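Local coordinates for prohead core protein protease (Enterobacteria phage T4, PDB 5JBL) that cleaves prohead proteins as a serine protease of the phage inner core, activated by autocatalytic cleavage once the prohead is assembled, at residues C[26-31]-C[74-79]; C[34-39]-C[55-60]. The protein carries 3 engineered substitutions. One frame throughout, in Å; residues are numbered along the deposited sequence.

Contact 1 (C[26-31]-C[74-79]); sequences LIETWG and RLYPKR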
loop_
_atom_site.group_PDB
_atom_site.type_symbol
_atom_site.label_atom_id
_atom_site.label_comp_id
_atom_site.label_asym_id
_atom_site.label_seq_id
_atom_site.Cartn_x
_atom_site.Cartn_y
_atom_site.Cartn_z
ATOM N N LEU C 26 -22.289 16.075 -8.363
ATOM C CA LEU C 26 -23.483 15.353 -7.926
ATOM C C LEU C 26 -23.122 13.872 -7.840
ATOM O O LEU C 26 -22.828 13.241 -8.864
ATOM C CB LEU C 26 -24.642 15.590 -8.897
ATOM C CG LEU C 26 -25.112 17.028 -9.059
ATOM C CD1 LEU C 26 -26.087 17.170 -10.250
ATOM C CD2 LEU C 26 -25.736 17.530 -7.751
ATOM N N ILE C 27 -23.123 13.329 -6.622
ATOM C CA ILE C 27 -22.860 11.915 -6.366
ATOM C C ILE C 27 -24.156 11.265 -5.908
ATOM O O ILE C 27 -24.795 11.748 -4.972
ATOM C CB ILE C 27 -21.766 11.730 -5.300
ATOM C CG1 ILE C 27 -20.465 12.389 -5.760
ATOM C CG2 ILE C 27 -21.553 10.235 -4.997
ATOM C CD1 ILE C 27 -19.294 12.106 -4.839
ATOM N N GLU C 28 -24.531 10.158 -6.543
ATOM C CA GLU C 28 -25.774 9.483 -6.200
ATOM C C GLU C 28 -25.484 8.035 -5.860
ATOM O O GLU C 28 -24.608 7.423 -6.463
ATOM C CB GLU C 28 -26.773 9.529 -7.351
ATOM C CG GLU C 28 -26.849 10.858 -8.080
ATOM C CD GLU C 28 -27.411 11.992 -7.233
ATOM O OE1 GLU C 28 -28.027 11.727 -6.176
ATOM O OE2 GLU C 28 -27.228 13.163 -7.628
ATOM N N THR C 29 -26.212 7.493 -4.890
ATOM C CA THR C 29 -26.233 6.056 -4.666
ATOM C C THR C 29 -27.523 5.484 -5.245
ATOM O O THR C 29 -28.583 6.116 -5.183
ATOM C CB THR C 29 -26.110 5.729 -3.177
ATOM O OG1 THR C 29 -27.164 6.391 -2.460
ATOM C CG2 THR C 29 -24.775 6.196 -2.655
ATOM N N TRP C 30 -27.422 4.300 -5.842
ATOM C CA TRP C 30 -28.547 3.710 -6.556
ATOM C C TRP C 30 -28.881 2.291 -6.103
ATOM O O TRP C 30 -29.653 1.610 -6.784
ATOM C CB TRP C 30 -28.276 3.702 -8.060
ATOM C CG TRP C 30 -28.064 5.045 -8.669
ATOM C CD1 TRP C 30 -26.872 5.572 -9.094
ATOM C CD2 TRP C 30 -29.065 6.028 -8.965
ATOM N NE1 TRP C 30 -27.075 6.829 -9.631
ATOM C CE2 TRP C 30 -28.408 7.132 -9.558
ATOM C CE3 TRP C 30 -30.451 6.102 -8.749
ATOM C CZ2 TRP C 30 -29.089 8.278 -9.964
ATOM C CZ3 TRP C 30 -31.123 7.243 -9.149
ATOM C CH2 TRP C 30 -30.437 8.321 -9.747
ATOM N N GLY C 31 -28.316 1.813 -5.004
ATOM C CA GLY C 31 -28.678 0.506 -4.487
ATOM C C GLY C 31 -27.767 -0.595 -4.978
ATOM O O GLY C 31 -26.682 -0.367 -5.515
ATOM N N ARG C 74 -33.118 13.629 -4.908
ATOM C CA ARG C 74 -32.939 14.224 -6.225
ATOM C C ARG C 74 -33.652 13.387 -7.274
ATOM O O ARG C 74 -33.655 12.156 -7.200
ATOM C CB ARG C 74 -31.452 14.324 -6.585
ATOM C CG ARG C 74 -30.695 15.245 -5.683
ATOM C CD ARG C 74 -29.219 15.025 -5.845
ATOM N NE ARG C 74 -28.471 15.853 -4.914
ATOM C CZ ARG C 74 -27.173 15.717 -4.676
ATOM N NH1 ARG C 74 -26.482 14.773 -5.304
ATOM N NH2 ARG C 74 -26.571 16.533 -3.818
ATOM N N LEU C 75 -34.229 14.056 -8.262
ATOM C CA LEU C 75 -34.908 13.391 -9.361
ATOM C C LEU C 75 -34.210 13.775 -10.655
ATOM O O LEU C 75 -34.006 14.967 -10.920
ATOM C CB LEU C 75 -36.393 13.788 -9.407
ATOM C CG LEU C 75 -37.290 13.128 -10.463
ATOM C CD1 LEU C 75 -38.700 12.994 -9.924
ATOM C CD2 LEU C 75 -37.318 13.912 -11.772
ATOM N N TYR C 76 -33.873 12.764 -11.473
ATOM C CA TYR C 76 -33.277 12.998 -12.779
ATOM C C TYR C 76 -34.354 12.876 -13.849
ATOM O O TYR C 76 -34.846 11.766 -14.084
ATOM C CB TYR C 76 -32.147 12.000 -13.044
ATOM C CG TYR C 76 -30.892 12.269 -12.253
ATOM C CD1 TYR C 76 -30.850 12.054 -10.880
ATOM C CD2 TYR C 76 -29.750 12.744 -12.879
ATOM C CE1 TYR C 76 -29.704 12.318 -10.150
ATOM C CE2 TYR C 76 -28.611 13.002 -12.169
ATOM C CZ TYR C 76 -28.585 12.785 -10.813
ATOM O OH TYR C 76 -27.424 13.062 -10.138
ATOM N N PRO C 77 -34.763 13.958 -14.511
ATOM C CA PRO C 77 -35.768 13.830 -15.580
ATOM C C PRO C 77 -35.262 12.950 -16.716
ATOM O O PRO C 77 -34.066 12.933 -17.027
ATOM C CB PRO C 77 -35.988 15.280 -16.038
ATOM C CG PRO C 77 -35.600 16.124 -14.832
ATOM C CD PRO C 77 -34.441 15.366 -14.210
ATOM N N LYS C 78 -36.190 12.218 -17.353
ATOM C CA LYS C 78 -35.766 11.170 -18.284
ATOM C C LYS C 78 -34.996 11.738 -19.474
ATOM O O LYS C 78 -33.969 11.179 -19.881
ATOM C CB LYS C 78 -36.958 10.354 -18.781
ATOM C CG LYS C 78 -36.474 9.155 -19.597
ATOM C CD LYS C 78 -37.528 8.101 -19.836
ATOM C CE LYS C 78 -36.904 6.853 -20.443
ATOM N NZ LYS C 78 -37.941 5.939 -20.993
ATOM N N ARG C 79 -35.477 12.842 -20.045
ATOM C CA ARG C 79 -34.811 13.432 -21.202
ATOM C C ARG C 79 -33.384 13.856 -20.859
ATOM O O ARG C 79 -32.464 13.706 -21.675
ATOM C CB ARG C 79 -35.640 14.616 -21.710
ATOM C CG ARG C 79 -35.182 15.270 -23.003
ATOM C CD ARG C 79 -36.226 16.296 -23.471
ATOM N NE ARG C 79 -35.676 17.264 -24.417
ATOM C CZ ARG C 79 -36.359 18.284 -24.928
ATOM N NH1 ARG C 79 -37.627 18.478 -24.589
ATOM N NH2 ARG C 79 -35.771 19.115 -25.780
HETATM O O HOH W 1 -24.677 11.572 -10.427
HETATM O O HOH W 2 -23.843 14.883 -4.216
#
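Glu28 OE2 is gripped by two donors that arrive from opposite faces of its carboxylate plane. Tyr76 OH donates to Glu28 OE2 at 2.5 Å, and Arg74 NH1 forms a salt bridge with the same OE2 at 2.9 Å. The carboxylate and guanidinium planes stand 79° apart, and one guanidinium nitrogen, NH1, makes the bond. A bend at chi2 (-67°) curls the glutamate between its partners, and Asn70 and Asn72 hold OE1, giving a buried acid ample donors. Leu-Ile-Glu at 26-28 matches the L/I-X-E motif after which the enzyme cuts; with these donors around Glu28, that is consistent with a substrate-like segment, Glu28-Thr29 being the probable autolysis site. The segment lies antiparallel along strand 157-168, and the N-terminus blocks the catalytic centre. The side chain of Ile27 leaves on the other side, about 4 Å from that of Ala104, an active-site position altered in this structure. Leu26 CD2 lies over one guanidinium face, 3.8 Å from Arg74 CZ. Trp30 and Tyr76 form an offset edge-to-face pair, the edge of Trp30 toward the face of Tyr76, while Trp30 NE1 bonds Ser160 OG. Two waters also span the segments: one donates to Leu26 O and Tyr76 OH, the other accepts from Ile27 N and Arg74 NH1.

Contact 2 (C[34-39]-C[55-60]); sequences GEIIDG and PGLYIE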
loop_
_atom_site.group_PDB
_atom_site.type_symbol
_atom_site.label_atom_id
_atom_site.label_comp_id
_atom_site.label_asym_id
_atom_site.label_seq_id
_atom_site.Cartn_x
_atom_site.Cartn_y
_atom_site.Cartn_z
ATOM N N GLY C 34 -28.762 -6.313 -9.058
ATOM C CA GLY C 34 -29.330 -7.602 -8.743
ATOM C C GLY C 34 -28.575 -8.817 -9.222
ATOM O O GLY C 34 -28.999 -9.932 -8.911
ATOM N N GLU C 35 -27.470 -8.661 -9.954
ATOM C CA GLU C 35 -26.765 -9.813 -10.510
ATOM C C GLU C 35 -25.267 -9.670 -10.310
ATOM O O GLU C 35 -24.676 -8.646 -10.666
ATOM C CB GLU C 35 -27.048 -9.991 -12.007
ATOM C CG GLU C 35 -28.517 -10.085 -12.366
ATOM C CD GLU C 35 -29.209 -11.261 -11.705
ATOM O OE1 GLU C 35 -28.523 -12.263 -11.399
ATOM O OE2 GLU C 35 -30.441 -11.180 -11.488
ATOM N N ILE C 36 -24.660 -10.701 -9.743
ATOM C CA ILE C 36 -23.212 -10.835 -9.687
ATOM C C ILE C 36 -22.873 -12.165 -10.337
ATOM O O ILE C 36 -23.402 -13.205 -9.928
ATOM C CB ILE C 36 -22.693 -10.769 -8.246
ATOM C CG1 ILE C 36 -23.002 -9.395 -7.647
ATOM C CG2 ILE C 36 -21.214 -11.165 -8.201
ATOM C CD1 ILE C 36 -22.718 -9.299 -6.174
ATOM N N ILE C 37 -22.028 -12.133 -11.367
ATOM C CA ILE C 37 -21.751 -13.309 -12.190
ATOM C C ILE C 37 -20.248 -13.550 -12.200
ATOM O O ILE C 37 -19.490 -12.734 -12.734
ATOM C CB ILE C 37 -22.291 -13.147 -13.619
ATOM C CG1 ILE C 37 -23.790 -12.833 -13.604
ATOM C CG2 ILE C 37 -22.062 -14.404 -14.403
ATOM C CD1 ILE C 37 -24.122 -11.365 -13.759
ATOM N N ASP C 38 -19.824 -14.675 -11.638
ATOM C CA ASP C 38 -18.414 -15.002 -11.473
ATOM C C ASP C 38 -18.048 -16.170 -12.371
ATOM O O ASP C 38 -18.717 -17.206 -12.345
ATOM C CB ASP C 38 -18.114 -15.353 -10.015
ATOM C CG ASP C 38 -16.626 -15.352 -9.693
ATOM O OD1 ASP C 38 -15.790 -14.978 -10.554
ATOM O OD2 ASP C 38 -16.293 -15.715 -8.547
ATOM N N GLY C 39 -16.979 -16.006 -13.144
ATOM C CA GLY C 39 -16.332 -17.122 -13.803
ATOM C C GLY C 39 -16.898 -17.547 -15.140
ATOM O O GLY C 39 -16.543 -18.630 -15.623
ATOM N N PRO C 55 -12.347 -15.875 -18.336
ATOM C CA PRO C 55 -13.368 -15.698 -17.306
ATOM C C PRO C 55 -13.317 -14.282 -16.757
ATOM O O PRO C 55 -12.340 -13.552 -16.928
ATOM C CB PRO C 55 -12.982 -16.718 -16.229
ATOM C CG PRO C 55 -11.882 -17.547 -16.825
ATOM C CD PRO C 55 -11.230 -16.702 -17.860
ATOM N N GLY C 56 -14.390 -13.901 -16.082
ATOM C CA GLY C 56 -14.444 -12.593 -15.463
ATOM C C GLY C 56 -15.509 -12.579 -14.395
ATOM O O GLY C 56 -16.401 -13.432 -14.363
ATOM N N LEU C 57 -15.405 -11.592 -13.520
ATOM C CA LEU C 57 -16.396 -11.330 -12.492
ATOM C C LEU C 57 -17.164 -10.094 -12.915
ATOM O O LEU C 57 -16.558 -9.039 -13.139
ATOM C CB LEU C 57 -15.718 -11.114 -11.145
ATOM C CG LEU C 57 -16.606 -10.702 -9.981
ATOM C CD1 LEU C 57 -17.656 -11.753 -9.695
ATOM C CD2 LEU C 57 -15.696 -10.510 -8.774
ATOM N N TYR C 58 -18.489 -10.212 -13.018
ATOM C CA TYR C 58 -19.315 -9.129 -13.539
ATOM C C TYR C 58 -20.370 -8.683 -12.545
ATOM O O TYR C 58 -20.978 -9.505 -11.857
ATOM C CB TYR C 58 -20.003 -9.547 -14.840
ATOM C CG TYR C 58 -19.048 -9.573 -15.986
ATOM C CD1 TYR C 58 -18.899 -8.456 -16.788
ATOM C CD2 TYR C 58 -18.254 -10.686 -16.238
ATOM C CE1 TYR C 58 -18.020 -8.443 -17.827
ATOM C CE2 TYR C 58 -17.355 -10.682 -17.295
ATOM C CZ TYR C 58 -17.249 -9.540 -18.081
ATOM O OH TYR C 58 -16.373 -9.476 -19.136
ATOM N N ILE C 59 -20.600 -7.370 -12.496
ATOM C CA ILE C 59 -21.730 -6.783 -11.791
ATOM C C ILE C 59 -22.705 -6.280 -12.850
ATOM O O ILE C 59 -22.309 -5.509 -13.737
ATOM C CB ILE C 59 -21.271 -5.655 -10.856
ATOM C CG1 ILE C 59 -20.261 -6.213 -9.847
ATOM C CG2 ILE C 59 -22.476 -5.029 -10.157
ATOM C CD1 ILE C 59 -19.498 -5.154 -9.090
ATOM N N GLU C 60 -23.965 -6.726 -12.777
ATOM C CA GLU C 60 -24.956 -6.347 -13.783
ATOM C C GLU C 60 -26.285 -5.997 -13.125
ATOM O O GLU C 60 -26.789 -6.748 -12.279
ATOM C CB GLU C 60 -25.154 -7.473 -14.812
ATOM C CG GLU C 60 -26.011 -7.075 -16.007
ATOM C CD GLU C 60 -26.227 -8.219 -16.995
ATOM O OE1 GLU C 60 -27.404 -8.542 -17.273
ATOM O OE2 GLU C 60 -25.231 -8.795 -17.495
#
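Glu35 to Asp38 and Leu57 to Glu60 form an antiparallel beta ladder within a larger antiparallel sheet, where strand 53-65 is flanked by 35-38 and, across its other edge, by 128-135. Backbone bonds set the register. Ile37 and Tyr58 make a hydrogen-bonded pair, Ile37 N to Tyr58 O at 2.9 Å and Tyr58 N to Ile37 O at 2.7 Å. Glu60 N reaches Glu35 O almost straight, at 174°, but the return bond from Glu35 N to Glu60 O is weak, bent to 125° where the strand begins. Beyond Asp38, Gly39 N still bonds Gly56 O; glycine suits this position because its phi is positive.

Apolar packing joins Ile36, Leu57 and Ile59 on the face that helix 142-151 covers, so branched aliphatics are apt there. Ile36 and Leu57 lie side by side, Ile36 CG2 touching Leu57 CD1 at 3.9 Å. On the other face Ile37 CD1 rests 4.2 Å from Glu60 CB, a methyl against the aliphatic base of an acid.

Polar ends look beyond the ladder. Tyr58 OH bonds Arg134 and Glu120. Asp38 is the polar member of the helix-covered face, its carboxylate paired with Arg151 of helix 142-151. It forms a non-hydrogen-bonded pair with Leu57, and Asp38 CB lies 3.6 Å from Leu57 CD1.

How the contacts relate
Contact 1 is largely buried and contact 2 only partly so, with several exposed residues; their centres are 24 Å apart, on opposite sides of the chain's centre. The contacts share no strand: contact 1 lies in the mixed sheet that includes 24-29 and 74-75, contact 2 in the antiparallel sheet. In contact 1 the two segments are not paired as strands: side chains bridge them through a charged and aromatic cluster with waters, on a strand whose Ile27 side chain comes about 4 Å from that of Ala104. In contact 2 main-chain bonds do the joining, while side chains divide between a mainly aliphatic face under helix 142-151, which also carries Asp38, and a face with Glu35, Ile37, Tyr58 and Glu60.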